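Local coordinates for p800 reaction center core protein (Heliobacterium modesticaldum, PDB 5V8K) that forms the core of a symmetric homodimeric photosynthetic reaction center that carries bacteriochlorophylls and binds a 4Fe-4S cluster, at residues A528-L539 with G582-C593. Residues are numbered along the deposited sequence; the frame is centred on the assembly and turned at random.
Sequences AHFIWAFTFSML and GCFLFFKMTIVC. With GB0 (Bacteriochlorophyll g'), chain C.
The indole of Trp-532 lies alongside the Phe-586 ring, with NE1 over the centre of one phenyl face. NE1 of Trp-532 is 3.3 Å from CZ of Phe-586, and the five-membered ring is turned 42° from the phenyl plane. Phe-586 is a knob among Trp-532, Thr-535, Phe-536 and Leu-539. OG1 of Thr-535 meets the edge of the Phe-586 ring, 3.4 Å from CD2 of Phe-586. With OG1 held between the backbone N and the carbonyl carbon (chi1 71°), Thr-535 also donates to Trp-532 O at 2.7 Å.

Segments 528-539 and 582-593, both from predicted transmembrane helices, run nearly antiparallel (157°), their axes approaching to 8.6 Å. They border a bacteriochlorophyll g', consistent with one half of the P800 special pair of this type I reaction center. Nearby, Trp-532 packs on Trp-532 of the second subunit. NE2 of His-529 is the axial ligand of the pigment magnesium, at 2.3 Å. SG of Cys-593 lies obliquely to the imidazole, 3.3 Å from CE1 of His-529. The pigment methyl CMA sits over one face of the indole, toward its rim, 3.4 Å from CD2 of Trp-532. Cut back to an alanine, Trp-532 would probably lose its contact with both this methyl and the Phe-586 face, opening a gap between helices and pigment.

Among apolar contacts, the bent Met-589 side chain passes Ala-528 and reaches Ile-531, with CG of Met-589 3.7 Å from CG2 of Ile-531.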
ATOM      1  N   ALA A 528      -9.585  -8.072   1.134  1.00 34.63           N
ATOM      2  CA  ALA A 528      -8.160  -8.251   1.326  1.00 34.32           C
ATOM      3  C   ALA A 528      -7.405  -6.918   1.331  1.00 36.06           C
ATOM      4  O   ALA A 528      -6.429  -6.747   2.080  1.00 34.66           O
ATOM      5  CB  ALA A 528      -7.631  -9.161   0.227  1.00 31.73           C
ATOM      6  N   HIS A 529      -7.801  -5.986   0.462  1.00 33.53           N
ATOM      7  CA  HIS A 529      -7.149  -4.688   0.422  1.00 33.69           C
ATOM      8  C   HIS A 529      -7.340  -3.952   1.746  1.00 34.21           C
ATOM      9  O   HIS A 529      -6.407  -3.319   2.252  1.00 35.70           O
ATOM     10  CB  HIS A 529      -7.677  -3.826  -0.743  1.00 30.28           C
ATOM     11  CG  HIS A 529      -7.126  -4.188  -2.075  1.00 33.64           C
ATOM     12  ND1 HIS A 529      -7.202  -5.460  -2.598  1.00 32.98           N
ATOM     13  CD2 HIS A 529      -6.500  -3.436  -3.012  1.00 31.15           C
ATOM     14  CE1 HIS A 529      -6.639  -5.477  -3.793  1.00 33.02           C
ATOM     15  NE2 HIS A 529      -6.210  -4.263  -4.061  1.00 32.04           N
ATOM     16  N   PHE A 530      -8.566  -3.927   2.256  1.00 31.87           N
ATOM     17  CA  PHE A 530      -8.834  -3.328   3.564  1.00 34.04           C
ATOM     18  C   PHE A 530      -7.908  -3.890   4.646  1.00 35.73           C
ATOM     19  O   PHE A 530      -7.263  -3.137   5.377  1.00 34.21           O
ATOM     20  CB  PHE A 530     -10.280  -3.545   3.976  1.00 34.36           C
ATOM     21  CG  PHE A 530     -10.640  -2.831   5.260  1.00 35.91           C
ATOM     22  CD1 PHE A 530     -10.895  -1.475   5.266  1.00 31.43           C
ATOM     23  CD2 PHE A 530     -10.654  -3.513   6.469  1.00 37.58           C
ATOM     24  CE1 PHE A 530     -11.190  -0.810   6.446  1.00 36.10           C
ATOM     25  CE2 PHE A 530     -10.946  -2.855   7.656  1.00 40.22           C
ATOM     26  CZ  PHE A 530     -11.223  -1.495   7.636  1.00 38.41           C
ATOM     27  N   ILE A 531      -7.861  -5.217   4.788  1.00 32.35           N
ATOM     28  CA  ILE A 531      -7.027  -5.813   5.833  1.00 35.00           C
ATOM     29  C   ILE A 531      -5.560  -5.457   5.617  1.00 34.08           C
ATOM     30  O   ILE A 531      -4.829  -5.135   6.572  1.00 33.72           O
ATOM     31  CB  ILE A 531      -7.261  -7.334   5.902  1.00 34.22           C
ATOM     32  CG1 ILE A 531      -8.702  -7.643   6.314  1.00 36.17           C
ATOM     33  CG2 ILE A 531      -6.343  -8.000   6.941  1.00 33.40           C
ATOM     34  CD1 ILE A 531      -9.036  -9.119   6.299  1.00 34.68           C
ATOM     35  N   TRP A 532      -5.107  -5.489   4.359  1.00 31.65           N
ATOM     36  CA  TRP A 532      -3.719  -5.148   4.048  1.00 32.50           C
ATOM     37  C   TRP A 532      -3.399  -3.735   4.516  1.00 33.89           C
ATOM     38  O   TRP A 532      -2.381  -3.492   5.163  1.00 33.06           O
ATOM     39  CB  TRP A 532      -3.503  -5.291   2.550  1.00 30.68           C
ATOM     40  CG  TRP A 532      -2.152  -5.050   2.028  1.00 33.51           C
ATOM     41  CD1 TRP A 532      -1.132  -5.930   2.008  1.00 31.22           C
ATOM     42  CD2 TRP A 532      -1.670  -3.858   1.407  1.00 30.59           C
ATOM     43  NE1 TRP A 532      -0.026  -5.370   1.422  1.00 30.94           N
ATOM     44  CE2 TRP A 532      -0.332  -4.090   1.044  1.00 31.01           C
ATOM     45  CE3 TRP A 532      -2.245  -2.633   1.097  1.00 30.52           C
ATOM     46  CZ2 TRP A 532       0.428  -3.151   0.363  1.00 30.05           C
ATOM     47  CZ3 TRP A 532      -1.481  -1.687   0.400  1.00 31.64           C
ATOM     48  CH2 TRP A 532      -0.166  -1.946   0.059  1.00 32.69           C
ATOM     49  N   ALA A 533      -4.282  -2.791   4.207  1.00 30.79           N
ATOM     50  CA  ALA A 533      -4.113  -1.422   4.652  1.00 30.98           C
ATOM     51  C   ALA A 533      -3.997  -1.345   6.168  1.00 32.91           C
ATOM     52  O   ALA A 533      -3.142  -0.629   6.713  1.00 32.23           O
ATOM     53  CB  ALA A 533      -5.289  -0.586   4.159  1.00 28.93           C
ATOM     54  N   PHE A 534      -4.835  -2.088   6.862  1.00 32.89           N
ATOM     55  CA  PHE A 534      -4.851  -2.024   8.310  1.00 33.85           C
ATOM     56  C   PHE A 534      -3.541  -2.517   8.913  1.00 35.01           C
ATOM     57  O   PHE A 534      -3.136  -2.025   9.983  1.00 33.53           O
ATOM     58  CB  PHE A 534      -6.077  -2.793   8.828  1.00 33.32           C
ATOM     59  CG  PHE A 534      -6.410  -2.481  10.250  1.00 36.39           C
ATOM     60  CD1 PHE A 534      -7.232  -1.415  10.577  1.00 39.43           C
ATOM     61  CD2 PHE A 534      -5.880  -3.237  11.271  1.00 34.10           C
ATOM     62  CE1 PHE A 534      -7.494  -1.102  11.934  1.00 38.80           C
ATOM     63  CE2 PHE A 534      -6.153  -2.935  12.592  1.00 36.13           C
ATOM     64  CZ  PHE A 534      -6.963  -1.858  12.901  1.00 35.94           C
ATOM     65  N   THR A 535      -2.848  -3.458   8.251  1.00 29.39           N
ATOM     66  CA  THR A 535      -1.576  -3.905   8.786  1.00 30.44           C
ATOM     67  C   THR A 535      -0.579  -2.761   8.926  1.00 32.68           C
ATOM     68  O   THR A 535       0.348  -2.859   9.742  1.00 34.55           O
ATOM     69  CB  THR A 535      -0.932  -5.015   7.971  1.00 30.20           C
ATOM     70  OG1 THR A 535      -0.454  -4.535   6.704  1.00 30.72           O
ATOM     71  CG2 THR A 535      -1.874  -6.144   7.797  1.00 31.90           C
ATOM     72  N   PHE A 536      -0.728  -1.693   8.135  1.00 35.52           N
ATOM     73  CA  PHE A 536       0.172  -0.553   8.293  1.00 35.13           C
ATOM     74  C   PHE A 536       0.126  -0.029   9.716  1.00 33.26           C
ATOM     75  O   PHE A 536       1.140   0.437  10.244  1.00 36.52           O
ATOM     76  CB  PHE A 536      -0.180   0.618   7.356  1.00 35.24           C
ATOM     77  CG  PHE A 536      -0.111   0.332   5.871  1.00 35.21           C
ATOM     78  CD1 PHE A 536       0.163  -0.910   5.382  1.00 33.29           C
ATOM     79  CD2 PHE A 536      -0.363   1.369   4.959  1.00 37.22           C
ATOM     80  CE1 PHE A 536       0.182  -1.145   4.005  1.00 33.92           C
ATOM     81  CE2 PHE A 536      -0.324   1.160   3.582  1.00 36.46           C
ATOM     82  CZ  PHE A 536      -0.067  -0.106   3.102  1.00 37.98           C
ATOM     83  N   SER A 537      -1.070  -0.011  10.316  1.00 33.93           N
ATOM     84  CA  SER A 537      -1.257   0.494  11.669  1.00 38.38           C
ATOM     85  C   SER A 537      -0.485  -0.348  12.690  1.00 36.60           C
ATOM     86  O   SER A 537      -0.118   0.161  13.750  1.00 38.16           O
ATOM     87  CB  SER A 537      -2.767   0.558  12.013  1.00 37.14           C
ATOM     88  OG  SER A 537      -3.362  -0.694  12.365  1.00 37.90           O
ATOM     89  N   MET A 538      -0.145  -1.570  12.344  1.00 39.54           N
ATOM     90  CA  MET A 538       0.650  -2.458  13.180  1.00 38.32           C
ATOM     91  C   MET A 538       2.128  -2.481  12.798  1.00 40.24           C
ATOM     92  O   MET A 538       2.958  -2.874  13.625  1.00 40.43           O
ATOM     93  CB  MET A 538       0.153  -3.904  13.067  1.00 41.72           C
ATOM     94  CG  MET A 538      -1.245  -4.177  13.606  1.00 46.31           C
ATOM     95  SD  MET A 538      -1.866  -5.776  13.012  1.00 47.34           S
ATOM     96  CE  MET A 538      -0.413  -6.687  13.203  1.00 49.95           C
ATOM     97  N   LEU A 539       2.467  -2.173  11.545  1.00 36.29           N
ATOM     98  CA  LEU A 539       3.842  -2.263  11.090  1.00 34.96           C
ATOM     99  C   LEU A 539       4.570  -0.920  11.100  1.00 36.37           C
ATOM    100  O   LEU A 539       5.797  -0.912  11.215  1.00 35.62           O
ATOM    101  CB  LEU A 539       3.905  -2.870   9.688  1.00 37.69           C
ATOM    102  CG  LEU A 539       3.390  -4.303   9.610  1.00 37.84           C
ATOM    103  CD1 LEU A 539       3.089  -4.744   8.226  1.00 34.79           C
ATOM    104  CD2 LEU A 539       4.398  -5.260  10.186  1.00 37.43           C
ATOM    105  N   GLY A 582       1.175  -8.451  11.661  1.00 34.84           N
ATOM    106  CA  GLY A 582       1.195  -7.562  10.515  1.00 31.97           C
ATOM    107  C   GLY A 582       1.884  -8.193   9.334  1.00 32.80           C
ATOM    108  O   GLY A 582       1.412  -8.088   8.201  1.00 33.42           O
ATOM    109  N   CYS A 583       2.997  -8.871   9.573  1.00 35.66           N
ATOM    110  CA  CYS A 583       3.684  -9.531   8.479  1.00 38.13           C
ATOM    111  C   CYS A 583       2.833 -10.660   7.919  1.00 36.36           C
ATOM    112  O   CYS A 583       2.661 -10.768   6.706  1.00 37.10           O
ATOM    113  CB  CYS A 583       5.053 -10.033   8.939  1.00 38.15           C
ATOM    114  SG  CYS A 583       5.941 -11.046   7.716  1.00 38.60           S
ATOM    115  N   PHE A 584       2.296 -11.511   8.797  1.00 36.80           N
ATOM    116  CA  PHE A 584       1.447 -12.617   8.367  1.00 36.36           C
ATOM    117  C   PHE A 584       0.309 -12.123   7.476  1.00 35.71           C
ATOM    118  O   PHE A 584       0.093 -12.650   6.382  1.00 36.23           O
ATOM    119  CB  PHE A 584       0.872 -13.379   9.575  1.00 36.44           C
ATOM    120  CG  PHE A 584      -0.094 -14.426   9.175  1.00 41.02           C
ATOM    121  CD1 PHE A 584       0.366 -15.646   8.711  1.00 42.92           C
ATOM    122  CD2 PHE A 584      -1.445 -14.177   9.167  1.00 45.52           C
ATOM    123  CE1 PHE A 584      -0.496 -16.621   8.301  1.00 45.60           C
ATOM    124  CE2 PHE A 584      -2.328 -15.169   8.744  1.00 47.61           C
ATOM    125  CZ  PHE A 584      -1.831 -16.395   8.312  1.00 46.59           C
ATOM    126  N   LEU A 585      -0.432 -11.114   7.932  1.00 32.88           N
ATOM    127  CA  LEU A 585      -1.574 -10.621   7.179  1.00 32.90           C
ATOM    128  C   LEU A 585      -1.195  -9.812   5.936  1.00 35.08           C
ATOM    129  O   LEU A 585      -1.951  -9.813   4.959  1.00 35.61           O
ATOM    130  CB  LEU A 585      -2.465  -9.782   8.087  1.00 33.71           C
ATOM    131  CG  LEU A 585      -3.252 -10.531   9.148  1.00 36.97           C
ATOM    132  CD1 LEU A 585      -4.001  -9.516   9.996  1.00 36.79           C
ATOM    133  CD2 LEU A 585      -4.244 -11.546   8.536  1.00 34.16           C
ATOM    134  N   PHE A 586      -0.085  -9.067   5.979  1.00 35.07           N
ATOM    135  CA  PHE A 586       0.365  -8.317   4.817  1.00 32.16           C
ATOM    136  C   PHE A 586       0.665  -9.280   3.675  1.00 33.50           C
ATOM    137  O   PHE A 586       0.128  -9.151   2.567  1.00 32.20           O
ATOM    138  CB  PHE A 586       1.613  -7.481   5.223  1.00 32.79           C
ATOM    139  CG  PHE A 586       2.111  -6.576   4.191  1.00 29.91           C
ATOM    140  CD1 PHE A 586       2.798  -7.042   3.111  1.00 30.93           C
ATOM    141  CD2 PHE A 586       1.931  -5.228   4.332  1.00 31.52           C
ATOM    142  CE1 PHE A 586       3.318  -6.174   2.157  1.00 29.80           C
ATOM    143  CE2 PHE A 586       2.450  -4.326   3.405  1.00 30.22           C
ATOM    144  CZ  PHE A 586       3.138  -4.816   2.296  1.00 29.44           C
ATOM    145  N   PHE A 587       1.418 -10.273   4.041  1.00 31.20           N
ATOM    146  CA  PHE A 587       1.829 -11.341   3.129  1.00 35.33           C
ATOM    147  C   PHE A 587       0.601 -12.148   2.573  1.00 32.85           C
ATOM    148  O   PHE A 587       0.416 -12.308   1.407  1.00 36.56           O
ATOM    149  CB  PHE A 587       2.838 -12.338   3.732  1.00 30.80           C
ATOM    150  CG  PHE A 587       3.331 -13.396   2.764  1.00 33.74           C
ATOM    151  CD1 PHE A 587       4.260 -13.093   1.791  1.00 33.66           C
ATOM    152  CD2 PHE A 587       2.903 -14.714   2.841  1.00 31.98           C
ATOM    153  CE1 PHE A 587       4.718 -14.048   0.948  1.00 35.60           C
ATOM    154  CE2 PHE A 587       3.369 -15.656   1.986  1.00 35.89           C
ATOM    155  CZ  PHE A 587       4.284 -15.325   1.046  1.00 35.64           C
ATOM    156  N   LYS A 588      -0.256 -12.632   3.453  1.00 38.81           N
ATOM    157  CA  LYS A 588      -1.380 -13.460   3.035  1.00 38.15           C
ATOM    158  C   LYS A 588      -2.441 -12.665   2.290  1.00 35.49           C
ATOM    159  O   LYS A 588      -3.086 -13.198   1.389  1.00 38.26           O
ATOM    160  CB  LYS A 588      -1.998 -14.178   4.234  1.00 43.32           C
ATOM    161  CG  LYS A 588      -1.184 -15.399   4.672  1.00 51.58           C
ATOM    162  CD  LYS A 588      -1.065 -16.428   3.514  1.00 53.22           C
ATOM    163  CE  LYS A 588      -0.350 -17.720   3.876  1.00 52.37           C
ATOM    164  NZ  LYS A 588      -0.468 -18.656   2.666  1.00 50.43           N
ATOM    165  N   MET A 589      -2.694 -11.414   2.674  1.00 32.38           N
ATOM    166  CA  MET A 589      -3.670 -10.638   1.907  1.00 30.41           C
ATOM    167  C   MET A 589      -3.170 -10.341   0.490  1.00 34.61           C
ATOM    168  O   MET A 589      -3.970 -10.288  -0.455  1.00 35.75           O
ATOM    169  CB  MET A 589      -4.030  -9.348   2.635  1.00 28.19           C
ATOM    170  CG  MET A 589      -4.854  -9.523   3.905  1.00 28.23           C
ATOM    171  SD  MET A 589      -6.398 -10.413   3.691  1.00 34.37           S
ATOM    172  CE  MET A 589      -5.859 -11.954   4.312  1.00 31.45           C
ATOM    173  N   THR A 590      -1.864 -10.175   0.317  1.00 33.71           N
ATOM    174  CA  THR A 590      -1.312 -10.095  -1.030  1.00 32.47           C
ATOM    175  C   THR A 590      -1.579 -11.388  -1.788  1.00 32.53           C
ATOM    176  O   THR A 590      -2.031 -11.372  -2.938  1.00 33.73           O
ATOM    177  CB  THR A 590       0.182  -9.826  -0.971  1.00 32.87           C
ATOM    178  OG1 THR A 590       0.442  -8.563  -0.314  1.00 33.01           O
ATOM    179  CG2 THR A 590       0.731  -9.802  -2.343  1.00 32.03           C
ATOM    180  N   ILE A 591      -1.348 -12.525  -1.135  1.00 32.17           N
ATOM    181  CA  ILE A 591      -1.596 -13.816  -1.766  1.00 34.40           C
ATOM    182  C   ILE A 591      -3.089 -13.992  -2.112  1.00 36.68           C
ATOM    183  O   ILE A 591      -3.424 -14.572  -3.151  1.00 36.00           O
ATOM    184  CB  ILE A 591      -1.069 -14.957  -0.868  1.00 39.58           C
ATOM    185  CG1 ILE A 591       0.442 -14.872  -0.649  1.00 40.16           C
ATOM    186  CG2 ILE A 591      -1.381 -16.316  -1.497  1.00 35.61           C
ATOM    187  CD1 ILE A 591       1.260 -14.578  -1.864  1.00 40.99           C
ATOM    188  N   VAL A 592      -4.003 -13.491  -1.267  1.00 34.19           N
ATOM    189  CA  VAL A 592      -5.441 -13.583  -1.567  1.00 33.35           C
ATOM    190  C   VAL A 592      -5.750 -12.869  -2.877  1.00 35.72           C
ATOM    191  O   VAL A 592      -6.538 -13.347  -3.705  1.00 33.71           O
ATOM    192  CB  VAL A 592      -6.289 -12.985  -0.431  1.00 34.10           C
ATOM    193  CG1 VAL A 592      -7.709 -12.678  -0.916  1.00 34.55           C
ATOM    194  CG2 VAL A 592      -6.305 -13.902   0.783  1.00 32.35           C
ATOM    195  N   CYS A 593      -5.154 -11.693  -3.063  1.00 33.87           N
ATOM    196  CA  CYS A 593      -5.379 -10.908  -4.269  1.00 34.93           C
ATOM    197  C   CYS A 593      -4.890 -11.671  -5.493  1.00 36.84           C
ATOM    198  O   CYS A 593      -5.591 -11.751  -6.516  1.00 35.72           O
ATOM    199  CB  CYS A 593      -4.678  -9.568  -4.124  1.00 35.00           C
ATOM    200  SG  CYS A 593      -5.480  -8.441  -2.931  1.00 33.80           S
TER
HETATM  201  C1  GB0 C1001       4.009  -6.140  -3.874  1.00 37.76           C
HETATM  202  C2  GB0 C1001       4.223  -6.645  -5.270  1.00 35.40           C
HETATM  203  C3  GB0 C1001       3.693  -5.976  -6.263  1.00 35.93           C
HETATM  204  C4  GB0 C1001       2.895  -4.739  -6.043  1.00 26.34           C
HETATM  205  C5  GB0 C1001       3.908  -6.498  -7.624  1.00 36.09           C
HETATM  206  C6  GB0 C1001       4.513  -5.431  -8.495  1.00 28.93           C
HETATM  207  NB  GB0 C1001      -4.464  -1.505  -4.898  1.00 27.87           N
HETATM  208  ND  GB0 C1001      -4.607  -5.000  -6.748  1.00 33.43           N
HETATM  209  C10 GB0 C1001       5.897  -7.221 -11.620  1.00 32.65           C
HETATM  210  C11 GB0 C1001       7.240  -6.876 -12.229  1.00 39.17           C
HETATM  211  C12 GB0 C1001       7.183  -7.092 -13.723  1.00 37.76           C
HETATM  212  C13 GB0 C1001       8.317  -7.274 -14.415  1.00 39.13           C
HETATM  213  C14 GB0 C1001       9.638  -7.312 -13.728  1.00 38.24           C
HETATM  214  C15 GB0 C1001       8.329  -7.427 -15.911  1.00 31.76           C
HETATM  215  C1A GB0 C1001      -2.426  -5.175  -4.547  1.00 35.92           C
HETATM  216  C1B GB0 C1001      -3.933  -1.251  -3.703  1.00 30.33           C
HETATM  217  C1C GB0 C1001      -6.375  -1.559  -7.322  1.00 30.64           C
HETATM  218  C1D GB0 C1001      -5.298  -5.598  -7.679  1.00 26.56           C
HETATM  219  C2A GB0 C1001      -1.681  -5.504  -3.271  1.00 35.19           C
HETATM  220  C2B GB0 C1001      -4.332   0.016  -3.324  1.00 32.07           C
HETATM  221  C2C GB0 C1001      -7.261  -1.148  -8.443  1.00 31.01           C
HETATM  222  C2D GB0 C1001      -5.048  -7.091  -8.142  1.00 30.08           C
HETATM  223  C3A GB0 C1001      -2.238  -4.456  -2.334  1.00 27.29           C
HETATM  224  C3B GB0 C1001      -5.135   0.546  -4.308  1.00 29.83           C
HETATM  225  C3C GB0 C1001      -7.233  -2.552  -8.906  1.00 32.89           C
HETATM  226  C3D GB0 C1001      -4.020  -7.171  -7.206  1.00 29.11           C
HETATM  227  C4A GB0 C1001      -2.868  -3.558  -3.359  1.00 30.58           C
HETATM  228  C4B GB0 C1001      -5.245  -0.455  -5.273  1.00 31.10           C
HETATM  229  C4C GB0 C1001      -6.505  -3.445  -8.138  1.00 29.42           C
HETATM  230  C4D GB0 C1001      -3.755  -6.023  -6.396  1.00 30.46           C
HETATM  231  C7  GB0 C1001       4.680  -6.011  -9.870  1.00 34.39           C
HETATM  232  C8  GB0 C1001       5.795  -6.656 -10.226  1.00 38.23           C
HETATM  233  C9  GB0 C1001       6.890  -6.869  -9.232  1.00 34.18           C
HETATM  234  CAA GB0 C1001      -0.170  -5.395  -3.414  1.00 34.91           C
HETATM  235  CAB GB0 C1001      -5.680   1.925  -4.180  1.00 32.80           C
HETATM  236  CAC GB0 C1001      -7.917  -3.075 -10.106  1.00 32.79           C
HETATM  237  CAD GB0 C1001      -3.073  -8.218  -6.811  1.00 28.67           C
HETATM  238  CBA GB0 C1001       0.540  -5.890  -2.158  1.00 35.75           C
HETATM  239  CBB GB0 C1001      -6.662   2.449  -4.836  1.00 36.14           C
HETATM  240  CBC GB0 C1001      -8.754  -2.206 -11.016  1.00 33.48           C
HETATM  241  CBD GB0 C1001      -2.216  -7.664  -5.710  1.00 32.64           C
HETATM  242  CED GB0 C1001       1.222  -9.080  -6.226  1.00 34.48           C
HETATM  243  CGA GB0 C1001       2.040  -5.856  -2.336  1.00 42.01           C
HETATM  244  CGD GB0 C1001      -0.818  -7.714  -6.202  1.00 35.76           C
HETATM  245  CHA GB0 C1001      -2.751  -6.300  -5.456  1.00 28.92           C
HETATM  246  CHB GB0 C1001      -3.101  -2.254  -3.018  1.00 30.21           C
HETATM  247  CHC GB0 C1001      -6.078  -0.373  -6.492  1.00 28.83           C
HETATM  248  CHD GB0 C1001      -6.336  -4.869  -8.419  1.00 25.02           C
HETATM  249  CMA GB0 C1001      -3.324  -4.942  -1.346  1.00 27.21           C
HETATM  250  CMB GB0 C1001      -3.912   0.775  -2.119  1.00 31.51           C
HETATM  251  CMC GB0 C1001      -8.613  -0.683  -7.892  1.00 33.99           C
HETATM  252  CMD GB0 C1001      -5.647  -7.985  -9.142  1.00 29.63           C
HETATM  253  NA  GB0 C1001      -3.272  -4.144  -4.481  1.00 39.31           N
HETATM  254  NC  GB0 C1001      -5.936  -2.789  -7.116  1.00 33.04           N
HETATM  255  O1A GB0 C1001       2.771  -5.201  -1.604  1.00 32.56           O
HETATM  256  O1D GB0 C1001      -0.326  -6.930  -7.003  1.00 35.05           O
HETATM  257  O2A GB0 C1001       2.623  -6.357  -3.568  1.00 42.32           O
HETATM  258  O2D GB0 C1001      -0.049  -8.795  -5.698  1.00 36.17           O
HETATM  259  OBD GB0 C1001      -2.898  -9.439  -7.135  1.00 31.69           O
HETATM  260 MG   GB0 C1001      -4.706  -3.384  -5.617  1.00 34.51          MG